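PDB 3KZH: probable sugar kinase from Clostridium perfringens, which probably phosphorylates a sugar, as expected of the pfkB (ribokinase-like) carbohydrate kinases, and holds a molecule of beta-D-glucopyranose in its pocket. Local coordinates for residues Asn60-Leu65 and Asp128-Ile133; Val55-Asn60 and Leu263-Met268; Val17-Phe22 and Asp68-Ser73; Val44-Ala49 and Glu292-Asp297. One frame throughout, in Å; residues are numbered along the deposited sequence.

Contact 1 of 4, residues Asn60-Leu65 and Asp128-Ile133; sequences NFMSIL and DSKREI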
loop_
_atom_site.group_PDB
_atom_site.type_symbol
_atom_site.label_atom_id
_atom_site.label_comp_id
_atom_site.label_asym_id
_atom_site.label_seq_id
_atom_site.Cartn_x
_atom_site.Cartn_y
_atom_site.Cartn_z
ATOM N N ASN A 60 20.296 5.752 10.790
ATOM C CA ASN A 60 19.418 6.906 10.740
ATOM C C ASN A 60 19.169 7.109 9.246
ATOM O O ASN A 60 20.089 7.353 8.466
ATOM C CB ASN A 60 20.058 8.147 11.383
ATOM C CG ASN A 60 19.086 9.316 11.506
ATOM O OD1 ASN A 60 18.401 9.665 10.543
ATOM N ND2 ASN A 60 19.039 9.937 12.680
ATOM N N PHE A 61 17.920 6.921 8.852
ATOM C CA PHE A 61 17.519 7.098 7.464
ATOM C C PHE A 61 16.656 8.345 7.303
ATOM O O PHE A 61 15.481 8.347 7.656
ATOM C CB PHE A 61 16.796 5.849 6.912
ATOM C CG PHE A 61 16.391 5.965 5.449
ATOM C CD1 PHE A 61 17.228 6.608 4.506
ATOM C CD2 PHE A 61 15.161 5.457 5.012
ATOM C CE1 PHE A 61 16.848 6.752 3.162
ATOM C CE2 PHE A 61 14.766 5.593 3.671
ATOM C CZ PHE A 61 15.606 6.240 2.740
HETATM N N MSE A 62 17.244 9.365 6.685
HETATM C CA MSE A 62 16.563 10.629 6.439
HETATM C C MSE A 62 16.076 10.627 4.995
HETATM O O MSE A 62 16.868 10.655 4.058
HETATM C CB MSE A 62 17.512 11.799 6.706
HETATM C CG MSE A 62 16.850 13.177 6.807
HETATM SE SE MSE A 62 18.165 14.556 7.096
HETATM C CE MSE A 62 18.643 14.037 8.864
ATOM N N SER A 63 14.760 10.602 4.832
ATOM C CA SER A 63 14.170 10.554 3.512
ATOM C C SER A 63 13.118 11.622 3.313
ATOM O O SER A 63 13.064 12.610 4.058
ATOM C CB SER A 63 13.575 9.162 3.283
ATOM O OG SER A 63 13.364 8.893 1.903
ATOM N N ILE A 64 12.328 11.439 2.256
ATOM C CA ILE A 64 11.234 12.326 1.885
ATOM C C ILE A 64 9.959 11.478 1.763
ATOM O O ILE A 64 9.820 10.674 0.844
ATOM C CB ILE A 64 11.522 13.035 0.535
ATOM C CG1 ILE A 64 12.730 13.979 0.665
ATOM C CG2 ILE A 64 10.289 13.765 0.057
ATOM C CD1 ILE A 64 13.260 14.518 -0.651
ATOM N N LEU A 65 9.052 11.643 2.718
ATOM C CA LEU A 65 7.785 10.925 2.703
ATOM C C LEU A 65 6.647 11.867 2.322
ATOM O O LEU A 65 6.864 13.075 2.143
ATOM C CB LEU A 65 7.514 10.262 4.050
ATOM C CG LEU A 65 8.433 9.124 4.477
ATOM C CD1 LEU A 65 8.101 8.761 5.888
ATOM C CD2 LEU A 65 8.304 7.925 3.558
ATOM N N ASP A 128 19.334 22.572 7.189
ATOM C CA ASP A 128 19.756 23.433 8.299
ATOM C C ASP A 128 19.091 23.089 9.628
ATOM O O ASP A 128 19.743 23.149 10.669
ATOM C CB ASP A 128 19.490 24.910 7.981
ATOM C CG ASP A 128 20.360 25.445 6.854
ATOM O OD1 ASP A 128 21.489 24.941 6.659
ATOM O OD2 ASP A 128 19.902 26.377 6.157
ATOM N N SER A 129 17.819 22.682 9.583
ATOM C CA SER A 129 17.076 22.329 10.796
ATOM C C SER A 129 17.562 21.021 11.393
ATOM O O SER A 129 17.488 20.815 12.605
ATOM C CB SER A 129 15.554 22.280 10.529
ATOM O OG SER A 129 15.136 21.134 9.794
ATOM N N LYS A 130 18.105 20.167 10.529
ATOM C CA LYS A 130 18.614 18.853 10.918
ATOM C C LYS A 130 20.138 18.761 10.839
ATOM O O LYS A 130 20.684 17.659 10.810
ATOM C CB LYS A 130 17.994 17.760 10.030
ATOM C CG LYS A 130 16.472 17.655 10.047
ATOM C CD LYS A 130 15.928 17.303 11.420
ATOM C CE LYS A 130 14.467 16.928 11.359
ATOM N NZ LYS A 130 13.635 17.948 10.677
ATOM N N ARG A 131 20.820 19.911 10.859
ATOM C CA ARG A 131 22.292 19.976 10.774
ATOM C C ARG A 131 23.042 19.132 11.813
ATOM O O ARG A 131 24.086 18.561 11.526
ATOM C CB ARG A 131 22.769 21.435 10.851
ATOM C CG ARG A 131 22.362 22.174 12.126
ATOM C CD ARG A 131 23.044 23.508 12.246
ATOM N NE ARG A 131 24.470 23.355 12.513
ATOM C CZ ARG A 131 25.237 24.287 13.070
ATOM N NH1 ARG A 131 24.727 25.464 13.432
ATOM N NH2 ARG A 131 26.524 24.036 13.276
ATOM N N GLU A 132 22.439 19.000 12.990
ATOM C CA GLU A 132 23.001 18.241 14.102
ATOM C C GLU A 132 23.002 16.730 13.835
ATOM O O GLU A 132 23.827 15.999 14.386
ATOM C CB GLU A 132 22.211 18.559 15.364
ATOM C CG GLU A 132 22.995 18.467 16.639
ATOM C CD GLU A 132 22.169 18.891 17.826
ATOM O OE1 GLU A 132 22.081 20.111 18.082
ATOM O OE2 GLU A 132 21.595 17.996 18.486
ATOM N N ILE A 133 22.089 16.273 12.976
ATOM C CA ILE A 133 22.019 14.857 12.620
ATOM C C ILE A 133 23.194 14.523 11.693
ATOM O O ILE A 133 23.834 13.484 11.853
ATOM C CB ILE A 133 20.656 14.477 11.965
ATOM C CG1 ILE A 133 19.473 14.929 12.842
ATOM C CG2 ILE A 133 20.587 12.955 11.685
ATOM C CD1 ILE A 133 19.411 14.313 14.263
#

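Contact 2 of 4, residues Val55-Asn60 and Leu263-Met268; sequences VGVNTN and LGYGYM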
loop_
_atom_site.group_PDB
_atom_site.type_symbol
_atom_site.label_atom_id
_atom_site.label_comp_id
_atom_site.label_asym_id
_atom_site.label_seq_id
_atom_site.Cartn_x
_atom_site.Cartn_y
_atom_site.Cartn_z
ATOM N N VAL A 55 21.651 -5.996 9.534
ATOM C CA VAL A 55 22.881 -6.572 10.063
ATOM C C VAL A 55 23.304 -5.964 11.401
ATOM O O VAL A 55 24.401 -6.225 11.898
ATOM C CB VAL A 55 24.034 -6.570 9.028
ATOM C CG1 VAL A 55 23.666 -7.434 7.832
ATOM C CG2 VAL A 55 24.382 -5.160 8.593
ATOM N N GLY A 56 22.418 -5.140 11.963
ATOM C CA GLY A 56 22.653 -4.529 13.259
ATOM C C GLY A 56 23.240 -3.139 13.371
ATOM O O GLY A 56 23.538 -2.714 14.482
ATOM N N VAL A 57 23.407 -2.425 12.259
ATOM C CA VAL A 57 23.950 -1.063 12.310
ATOM C C VAL A 57 22.848 -0.130 12.797
ATOM O O VAL A 57 21.696 -0.267 12.394
ATOM C CB VAL A 57 24.442 -0.541 10.910
ATOM C CG1 VAL A 57 25.164 0.799 11.032
ATOM C CG2 VAL A 57 25.325 -1.554 10.234
ATOM N N ASN A 58 23.215 0.771 13.706
ATOM C CA ASN A 58 22.315 1.787 14.259
ATOM C C ASN A 58 22.266 2.768 13.095
ATOM O O ASN A 58 23.256 3.435 12.774
ATOM C CB ASN A 58 22.935 2.397 15.524
ATOM C CG ASN A 58 22.029 3.408 16.210
ATOM O OD1 ASN A 58 20.802 3.357 16.095
ATOM N ND2 ASN A 58 22.642 4.334 16.943
ATOM N N THR A 59 21.139 2.714 12.395
ATOM C CA THR A 59 20.917 3.478 11.186
ATOM C C THR A 59 19.909 4.594 11.305
ATOM O O THR A 59 18.817 4.414 11.825
ATOM C CB THR A 59 20.451 2.507 10.042
ATOM O OG1 THR A 59 21.309 1.354 10.016
ATOM C CG2 THR A 59 20.466 3.191 8.658
ATOM N N ASN A 60 20.296 5.752 10.790
ATOM C CA ASN A 60 19.418 6.906 10.740
ATOM C C ASN A 60 19.169 7.109 9.246
ATOM O O ASN A 60 20.089 7.353 8.466
ATOM C CB ASN A 60 20.058 8.147 11.383
ATOM C CG ASN A 60 19.086 9.316 11.506
ATOM O OD1 ASN A 60 18.401 9.665 10.543
ATOM N ND2 ASN A 60 19.039 9.937 12.680
ATOM N N LEU A 263 29.908 -1.941 3.935
ATOM C CA LEU A 263 31.005 -0.988 4.175
ATOM C C LEU A 263 30.655 -0.229 5.443
ATOM O O LEU A 263 31.515 0.032 6.281
ATOM C CB LEU A 263 31.137 0.029 3.033
ATOM C CG LEU A 263 31.559 -0.433 1.640
ATOM C CD1 LEU A 263 31.552 0.755 0.694
ATOM C CD2 LEU A 263 32.926 -1.102 1.693
ATOM N N GLY A 264 29.361 0.083 5.567
ATOM C CA GLY A 264 28.824 0.760 6.727
ATOM C C GLY A 264 29.037 -0.063 7.976
ATOM O O GLY A 264 29.599 0.437 8.941
ATOM N N TYR A 265 28.744 -1.360 7.894
ATOM C CA TYR A 265 28.954 -2.286 9.014
ATOM C C TYR A 265 30.441 -2.350 9.406
ATOM O O TYR A 265 30.783 -2.239 10.595
ATOM C CB TYR A 265 28.429 -3.688 8.644
ATOM C CG TYR A 265 28.599 -4.747 9.723
ATOM C CD1 TYR A 265 27.599 -4.958 10.692
ATOM C CD2 TYR A 265 29.795 -5.508 9.814
ATOM C CE1 TYR A 265 27.784 -5.898 11.741
ATOM C CE2 TYR A 265 29.993 -6.450 10.858
ATOM C CZ TYR A 265 28.986 -6.638 11.816
ATOM O OH TYR A 265 29.195 -7.538 12.837
ATOM N N GLY A 266 31.298 -2.530 8.392
ATOM C CA GLY A 266 32.738 -2.629 8.580
ATOM C C GLY A 266 33.384 -1.437 9.258
ATOM O O GLY A 266 34.200 -1.601 10.164
ATOM N N TYR A 267 32.970 -0.242 8.835
ATOM C CA TYR A 267 33.448 1.028 9.378
ATOM C C TYR A 267 33.051 1.221 10.842
ATOM O O TYR A 267 33.877 1.597 11.668
ATOM C CB TYR A 267 32.874 2.194 8.560
ATOM C CG TYR A 267 33.447 2.397 7.170
ATOM C CD1 TYR A 267 34.586 1.684 6.739
ATOM C CD2 TYR A 267 32.862 3.321 6.275
ATOM C CE1 TYR A 267 35.132 1.878 5.465
ATOM C CE2 TYR A 267 33.413 3.534 4.974
ATOM C CZ TYR A 267 34.548 2.801 4.587
ATOM O OH TYR A 267 35.113 2.959 3.350
HETATM N N MSE A 268 31.798 0.889 11.153
HETATM C CA MSE A 268 31.230 1.023 12.493
HETATM C C MSE A 268 31.871 0.055 13.500
HETATM O O MSE A 268 32.058 0.395 14.671
HETATM C CB MSE A 268 29.695 0.870 12.434
HETATM C CG MSE A 268 28.971 1.900 11.543
HETATM SE SE MSE A 268 29.063 3.644 12.337
HETATM C CE MSE A 268 29.028 4.835 10.923
#

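Contact 3 of 4, residues Val17-Phe22 and Asp68-Ser73; sequences VDVFGF and DEHGKS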
loop_
_atom_site.group_PDB
_atom_site.type_symbol
_atom_site.label_atom_id
_atom_site.label_comp_id
_atom_site.label_asym_id
_atom_site.label_seq_id
_atom_site.Cartn_x
_atom_site.Cartn_y
_atom_site.Cartn_z
ATOM N N VAL A 17 7.815 3.533 -3.363
ATOM C CA VAL A 17 6.938 2.373 -3.214
ATOM C C VAL A 17 6.563 1.959 -4.644
ATOM O O VAL A 17 5.979 2.749 -5.373
ATOM C CB VAL A 17 5.633 2.679 -2.404
ATOM C CG1 VAL A 17 4.717 1.446 -2.372
ATOM C CG2 VAL A 17 5.960 3.073 -0.975
ATOM N N ASP A 18 6.954 0.754 -5.053
ATOM C CA ASP A 18 6.630 0.225 -6.382
ATOM C C ASP A 18 5.352 -0.625 -6.334
ATOM O O ASP A 18 5.201 -1.475 -5.459
ATOM C CB ASP A 18 7.775 -0.634 -6.919
ATOM C CG ASP A 18 8.990 0.179 -7.336
ATOM O OD1 ASP A 18 8.830 1.243 -7.961
ATOM O OD2 ASP A 18 10.120 -0.275 -7.067
ATOM N N VAL A 19 4.405 -0.333 -7.228
ATOM C CA VAL A 19 3.136 -1.075 -7.327
ATOM C C VAL A 19 3.055 -1.634 -8.754
ATOM O O VAL A 19 2.826 -0.897 -9.713
ATOM C CB VAL A 19 1.890 -0.183 -7.009
ATOM C CG1 VAL A 19 0.638 -1.050 -6.880
ATOM C CG2 VAL A 19 2.088 0.611 -5.712
ATOM N N PHE A 20 3.276 -2.937 -8.876
ATOM C CA PHE A 20 3.286 -3.620 -10.165
ATOM C C PHE A 20 2.103 -4.555 -10.400
ATOM O O PHE A 20 1.795 -5.400 -9.558
ATOM C CB PHE A 20 4.575 -4.435 -10.319
ATOM C CG PHE A 20 5.817 -3.615 -10.535
ATOM C CD1 PHE A 20 5.981 -2.850 -11.705
ATOM C CD2 PHE A 20 6.870 -3.660 -9.596
ATOM C CE1 PHE A 20 7.189 -2.131 -11.954
ATOM C CE2 PHE A 20 8.089 -2.947 -9.825
ATOM C CZ PHE A 20 8.245 -2.180 -11.011
ATOM N N GLY A 21 1.471 -4.412 -11.562
ATOM C CA GLY A 21 0.352 -5.264 -11.936
ATOM C C GLY A 21 0.755 -6.157 -13.089
ATOM O O GLY A 21 1.023 -5.666 -14.182
ATOM N N PHE A 22 0.843 -7.461 -12.828
ATOM C CA PHE A 22 1.229 -8.452 -13.838
ATOM C C PHE A 22 -0.017 -9.109 -14.423
ATOM O O PHE A 22 -0.784 -9.723 -13.683
ATOM C CB PHE A 22 2.116 -9.547 -13.217
ATOM C CG PHE A 22 3.403 -9.040 -12.622
ATOM C CD1 PHE A 22 4.602 -9.078 -13.367
ATOM C CD2 PHE A 22 3.437 -8.532 -11.305
ATOM C CE1 PHE A 22 5.830 -8.610 -12.807
ATOM C CE2 PHE A 22 4.652 -8.065 -10.736
ATOM C CZ PHE A 22 5.852 -8.104 -11.490
ATOM N N ASP A 68 0.727 10.315 3.158
ATOM C CA ASP A 68 -0.302 9.429 2.622
ATOM C C ASP A 68 -0.184 7.988 3.149
ATOM O O ASP A 68 0.590 7.727 4.074
ATOM C CB ASP A 68 -0.256 9.464 1.083
ATOM C CG ASP A 68 1.151 9.271 0.523
ATOM O OD1 ASP A 68 2.056 8.878 1.282
ATOM O OD2 ASP A 68 1.348 9.499 -0.684
ATOM N N GLU A 69 -0.905 7.060 2.516
ATOM C CA GLU A 69 -0.910 5.648 2.905
ATOM C C GLU A 69 0.403 4.905 2.648
ATOM O O GLU A 69 0.752 3.984 3.388
ATOM C CB GLU A 69 -2.073 4.920 2.226
ATOM C CG GLU A 69 -2.847 3.987 3.153
ATOM C CD GLU A 69 -3.683 4.716 4.207
ATOM O OE1 GLU A 69 -3.722 4.242 5.360
ATOM O OE2 GLU A 69 -4.319 5.744 3.889
ATOM N N HIS A 70 1.123 5.315 1.606
ATOM C CA HIS A 70 2.409 4.713 1.264
ATOM C C HIS A 70 3.480 5.200 2.226
ATOM O O HIS A 70 4.468 4.505 2.465
ATOM C CB HIS A 70 2.810 5.036 -0.170
ATOM C CG HIS A 70 2.107 4.205 -1.197
ATOM N ND1 HIS A 70 1.513 2.996 -0.905
ATOM C CD2 HIS A 70 1.915 4.410 -2.518
ATOM C CE1 HIS A 70 0.985 2.492 -2.005
ATOM N NE2 HIS A 70 1.215 3.329 -2.998
ATOM N N GLY A 71 3.238 6.382 2.798
ATOM C CA GLY A 71 4.135 6.976 3.777
ATOM C C GLY A 71 4.072 6.181 5.062
ATOM O O GLY A 71 5.107 5.889 5.648
ATOM N N LYS A 72 2.865 5.752 5.438
ATOM C CA LYS A 72 2.647 4.948 6.647
ATOM C C LYS A 72 3.208 3.532 6.482
ATOM O O LYS A 72 3.635 2.914 7.462
ATOM C CB LYS A 72 1.154 4.862 6.992
ATOM C CG LYS A 72 0.474 6.202 7.115
ATOM C CD LYS A 72 -0.986 6.067 7.520
ATOM C CE LYS A 72 -1.791 7.270 7.050
ATOM N NZ LYS A 72 -1.151 8.577 7.386
ATOM N N SER A 73 3.228 3.053 5.236
ATOM C CA SER A 73 3.739 1.722 4.881
ATOM C C SER A 73 5.255 1.645 5.091
ATOM O O SER A 73 5.757 0.696 5.699
ATOM C CB SER A 73 3.412 1.393 3.423
ATOM O OG SER A 73 2.024 1.347 3.193
#

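Contact 4 of 4, residues Val44-Ala49 and Glu292-Asp297; sequences VCRNIA and ETIHPD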
loop_
_atom_site.group_PDB
_atom_site.type_symbol
_atom_site.label_atom_id
_atom_site.label_comp_id
_atom_site.label_asym_id
_atom_site.label_seq_id
_atom_site.Cartn_x
_atom_site.Cartn_y
_atom_site.Cartn_z
ATOM N N VAL A 44 17.395 3.287 -3.956
ATOM C CA VAL A 44 18.757 2.836 -3.583
ATOM C C VAL A 44 19.087 3.058 -2.104
ATOM O O VAL A 44 19.468 2.124 -1.392
ATOM C CB VAL A 44 19.854 3.529 -4.476
ATOM C CG1 VAL A 44 21.271 3.204 -3.990
ATOM C CG2 VAL A 44 19.710 3.095 -5.933
ATOM N N CYS A 45 18.873 4.293 -1.657
ATOM C CA CYS A 45 19.129 4.705 -0.286
ATOM C C CYS A 45 18.272 3.991 0.750
ATOM O O CYS A 45 18.767 3.657 1.829
ATOM C CB CYS A 45 19.007 6.215 -0.183
ATOM S SG CYS A 45 20.347 7.093 -1.059
ATOM N N ARG A 46 17.017 3.693 0.398
ATOM C CA ARG A 46 16.113 2.967 1.301
ATOM C C ARG A 46 16.524 1.511 1.432
ATOM O O ARG A 46 16.360 0.921 2.494
ATOM C CB ARG A 46 14.646 3.059 0.845
ATOM C CG ARG A 46 13.624 2.742 1.966
ATOM C CD ARG A 46 12.526 1.793 1.532
ATOM N NE ARG A 46 12.881 0.398 1.808
ATOM C CZ ARG A 46 13.490 -0.407 0.947
ATOM N NH1 ARG A 46 13.797 0.039 -0.254
ATOM N NH2 ARG A 46 13.878 -1.610 1.314
ATOM N N ASN A 47 17.062 0.957 0.344
ATOM C CA ASN A 47 17.547 -0.415 0.302
ATOM C C ASN A 47 18.830 -0.506 1.137
ATOM O O ASN A 47 18.994 -1.455 1.899
ATOM C CB ASN A 47 17.835 -0.872 -1.148
ATOM C CG ASN A 47 16.621 -0.755 -2.080
ATOM O OD1 ASN A 47 15.490 -1.018 -1.693
ATOM N ND2 ASN A 47 16.872 -0.367 -3.325
ATOM N N ILE A 48 19.707 0.502 1.025
ATOM C CA ILE A 48 20.971 0.534 1.782
ATOM C C ILE A 48 20.672 0.531 3.287
ATOM O O ILE A 48 21.170 -0.335 4.009
ATOM C CB ILE A 48 21.882 1.764 1.403
ATOM C CG1 ILE A 48 22.379 1.630 -0.039
ATOM C CG2 ILE A 48 23.094 1.864 2.332
ATOM C CD1 ILE A 48 23.074 2.865 -0.613
ATOM N N ALA A 49 19.805 1.459 3.709
ATOM C CA ALA A 49 19.368 1.607 5.096
ATOM C C ALA A 49 18.741 0.333 5.667
ATOM O O ALA A 49 19.011 -0.014 6.821
ATOM C CB ALA A 49 18.406 2.755 5.213
ATOM N N GLU A 292 14.482 -11.169 -5.420
ATOM C CA GLU A 292 14.117 -9.880 -4.852
ATOM C C GLU A 292 15.353 -9.031 -4.560
ATOM O O GLU A 292 16.462 -9.552 -4.410
ATOM C CB GLU A 292 13.269 -10.057 -3.583
ATOM C CG GLU A 292 11.913 -10.753 -3.792
ATOM C CD GLU A 292 10.972 -10.009 -4.737
ATOM O OE1 GLU A 292 10.712 -8.807 -4.513
ATOM O OE2 GLU A 292 10.485 -10.631 -5.702
ATOM N N THR A 293 15.132 -7.720 -4.477
ATOM C CA THR A 293 16.169 -6.723 -4.212
ATOM C C THR A 293 16.818 -6.836 -2.831
ATOM O O THR A 293 17.913 -6.326 -2.624
ATOM C CB THR A 293 15.619 -5.292 -4.412
ATOM O OG1 THR A 293 14.372 -5.153 -3.717
ATOM C CG2 THR A 293 15.403 -5.002 -5.892
ATOM N N ILE A 294 16.100 -7.436 -1.880
ATOM C CA ILE A 294 16.580 -7.663 -0.509
ATOM C C ILE A 294 16.165 -9.087 -0.123
ATOM O O ILE A 294 15.009 -9.467 -0.318
ATOM C CB ILE A 294 15.973 -6.636 0.535
ATOM C CG1 ILE A 294 16.611 -5.253 0.367
ATOM C CG2 ILE A 294 16.260 -7.065 1.988
ATOM C CD1 ILE A 294 15.625 -4.130 0.332
ATOM N N HIS A 295 17.110 -9.864 0.409
ATOM C CA HIS A 295 16.835 -11.233 0.845
ATOM C C HIS A 295 16.057 -11.145 2.166
ATOM O O HIS A 295 16.546 -10.553 3.134
ATOM C CB HIS A 295 18.126 -12.032 1.044
ATOM C CG HIS A 295 17.922 -13.521 1.080
ATOM N ND1 HIS A 295 17.004 -14.129 1.910
ATOM C CD2 HIS A 295 18.507 -14.513 0.375
ATOM C CE1 HIS A 295 17.033 -15.435 1.710
ATOM N NE2 HIS A 295 17.936 -15.697 0.785
ATOM N N PRO A 296 14.835 -11.730 2.213
ATOM C CA PRO A 296 13.960 -11.732 3.395
ATOM C C PRO A 296 14.568 -12.268 4.687
ATOM O O PRO A 296 14.210 -11.812 5.771
ATOM C CB PRO A 296 12.792 -12.614 2.950
ATOM C CG PRO A 296 12.728 -12.382 1.496
ATOM C CD PRO A 296 14.176 -12.465 1.114
ATOM N N ASP A 297 15.503 -13.208 4.565
ATOM C CA ASP A 297 16.120 -13.815 5.739
ATOM C C ASP A 297 17.424 -13.205 6.182
ATOM O O ASP A 297 17.955 -13.595 7.224
ATOM C CB ASP A 297 16.317 -15.321 5.541
ATOM C CG ASP A 297 15.020 -16.053 5.283
ATOM O OD1 ASP A 297 13.948 -15.589 5.741
ATOM O OD2 ASP A 297 15.076 -17.097 4.597
#

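Contact 1 of 4, residues Asn60-Leu65 and Asp128-Ile133
Met-62, a selenomethionine, runs straight out from its strand through its first two torsions and bends only at the last (chi3 -69°), which swings the terminal methyl CE against Ile-133. On the helical side, CG1 of Ile-133 sits beside its own backbone N (chi1 -53°), and this turns the branch methyl CG2 toward the strand. The two methyls meet at 3.6 Å, Met-62 CE to Ile-133 CG2, and CE also lies 3.7 Å from Ile-133 CB, so it lies along the CB-CG2 side of the branch. Lys-130 joins with the root of its chain: its CB is 4.0 Å from Met-62 CE, while the bent remainder leads the amine away from the strand. Asn-60 turns a face of its amide to Ile-133, with CG2 over the ND2 side, 3.5 Å from Asn-60 ND2, and the two side chains cross at about a right angle. No polar bond links the segments; ND2 is satisfied by Asp-87 instead. The contact is van der Waals packing, mostly apolar, between the alpha/beta sheet and a helical layer, where Lys-130 interrupts the helical path between 124-129 and 131-135. Strand 59-62 hydrogen-bonds to its parallel neighbour, strand 9-12, and turns Phe-61 to its other face, against helix 44-54. Tyr-8, just before strand 9-12, hydrogen-bonds through OH to Ile-133 O.

Contact 2 of 4, residues Val55-Asn60 and Leu263-Met268
Apolar packing carries most of the contact between Val-57 and Val-55 and the helix face formed by Tyr-265 and Met-268. Val-57 divides its two methyls between them: CG2 sits at the root of the tyrosine, 3.9 Å from Tyr-265 CA and close to the ring plane at its edge, whereas CG1 is 4.0 Å from CG of the selenomethionine Met-268. That spread follows from the valine torsion, with CG1 anti to the backbone N (chi1 -173°) and CG2 beside it. Val-55 approaches the ring with CG2, 3.8 Å from Tyr-265 CD1. The second kind is a close van der Waals approach by a carbonyl: the O of Val-55 lies 3.4 Å from Tyr-265 CE1, oblique to the ring and not hydrogen-bonded to it. Hydrogen bonds do not cross the interface but shape the loop. Gly-56, at positive phi, is the C-prime residue of a Schellman motif that closes helix 44-54, and the turn delivers both valines to the partner helix. Beyond it, Thr-59 OG1 donates to Val-57 O at 2.9 Å from well above the carbonyl plane, tying the start of the strand back to the loop. The contact thus joins the link from helix 44-54 to strand 59-62 with the C-terminal end of helix 255-268. Tyr-265 stacks on Phe-279 of helix 273-288, and Met-268 also touches Leu-9 of strand 9-12.

Contact 3 of 4, residues Val17-Phe22 and Asp68-Ser73
The four-stranded sheet that projects from the alpha/beta body, probably the lid of ribokinase-like enzymes, meets the start of helix 69-81 where Val-17 and Val-19 of strand 16-23 pack on His-70. Val-17 does most of the touching. Its CG1, anti to the backbone N (chi1 176°), stands over the centre of the imidazole at 3.8 Å from the His-70 ring centroid and only 6° off the ring normal, a CH-pi contact. Its other methyl, CG2, lies against the stem of the histidine, 3.8 Å from His-70 CB. Two residues along the strand, on the same side, Val-19 brings CG2 obliquely to the far end of the ring, 3.9 Å from His-70 NE2. The helix begins with Asp-68 as N-cap: OD1 accepts a weak capping bond from Gly-71 N and a hydrogen bond from Thr-96 OG1. One turn on, Ser-73 OG donates to Glu-69 O at 2.9 Å, and the backbone N of Ser-73 reaches the same oxygen from the opposite face of its plane. The second subunit borders this region: its Ile-39 packs on His-70, its Leu-100 on Val-19 and its Ser-73 on Ser-73. Against the valines, His-70 therefore presents an aromatic face rather than a hydrogen-bonding edge, and such apolar contact on this side would probably disfavour a charged ring.

Contact 4 of 4, residues Val44-Ala49 and Glu292-Asp297
A single methyl, CD1 of Ile-294, makes the contact with Arg-46 and Asn-47 of helix 44-54. Chi2 of Ile-294 is modelled at 133°, off the staggered positions, and the methyl comes up in the guanidinium plane at its edge, 3.2 Å from Arg-46 NH2, a separation short enough to be doubtful. The arginine is bent as well, with chi2 at -133° and chi3 at 92°, so its chain curls round the side of the helix and brings the guanidinium near the amide of Asn-47. Asn-47 OD1 is the methyl's second partner, 3.7 Å from Ile-294 CD1. OD1 also accepts from Arg-46 NH1, although the modelled distance is too short to trust. Arg-46 NH2 forms a salt bridge with Glu-50 of the same helix, and Asn-47 ND2 bonds Asp-257 of helix 255-268, the aspartate of the Gly-Ala-Gly-Asp sequence that serves as general base in related kinases. The side chain of Asn-47, about 10 Å from the bound glucose, does not touch it; any link probably runs through Asp-257. Chemically, the loop between helices 273-288 and 300-308 offers a hydrocarbon tip to a polar rim, and only van der Waals contact, partly of doubtful distance, joins the segments.

In the fold
Helix 44-54 and strand 59-62, consecutive in the chain, connect three of the four contacts. Contact 4 uses the helix, contact 2 the turn beyond it, and contact 1 the strand; contacts 1 and 2 share Asn-60, and their centres lie 18 Å apart. Contact 4 touches contact 1, Phe-61 packing on Arg-46, Cys-45 and Ala-49, and touches contact 2 where Thr-59 meets Ala-49. Along the chain, contact 1 is nested within the loop closed by contact 2, itself nested within that of contact 4. Contact 3 crosses them all, its centre about 27 Å from that of contact 2. Residues 17-73 thus reach the helical layers, the 292-297 loop, and the projecting sheet near the second subunit.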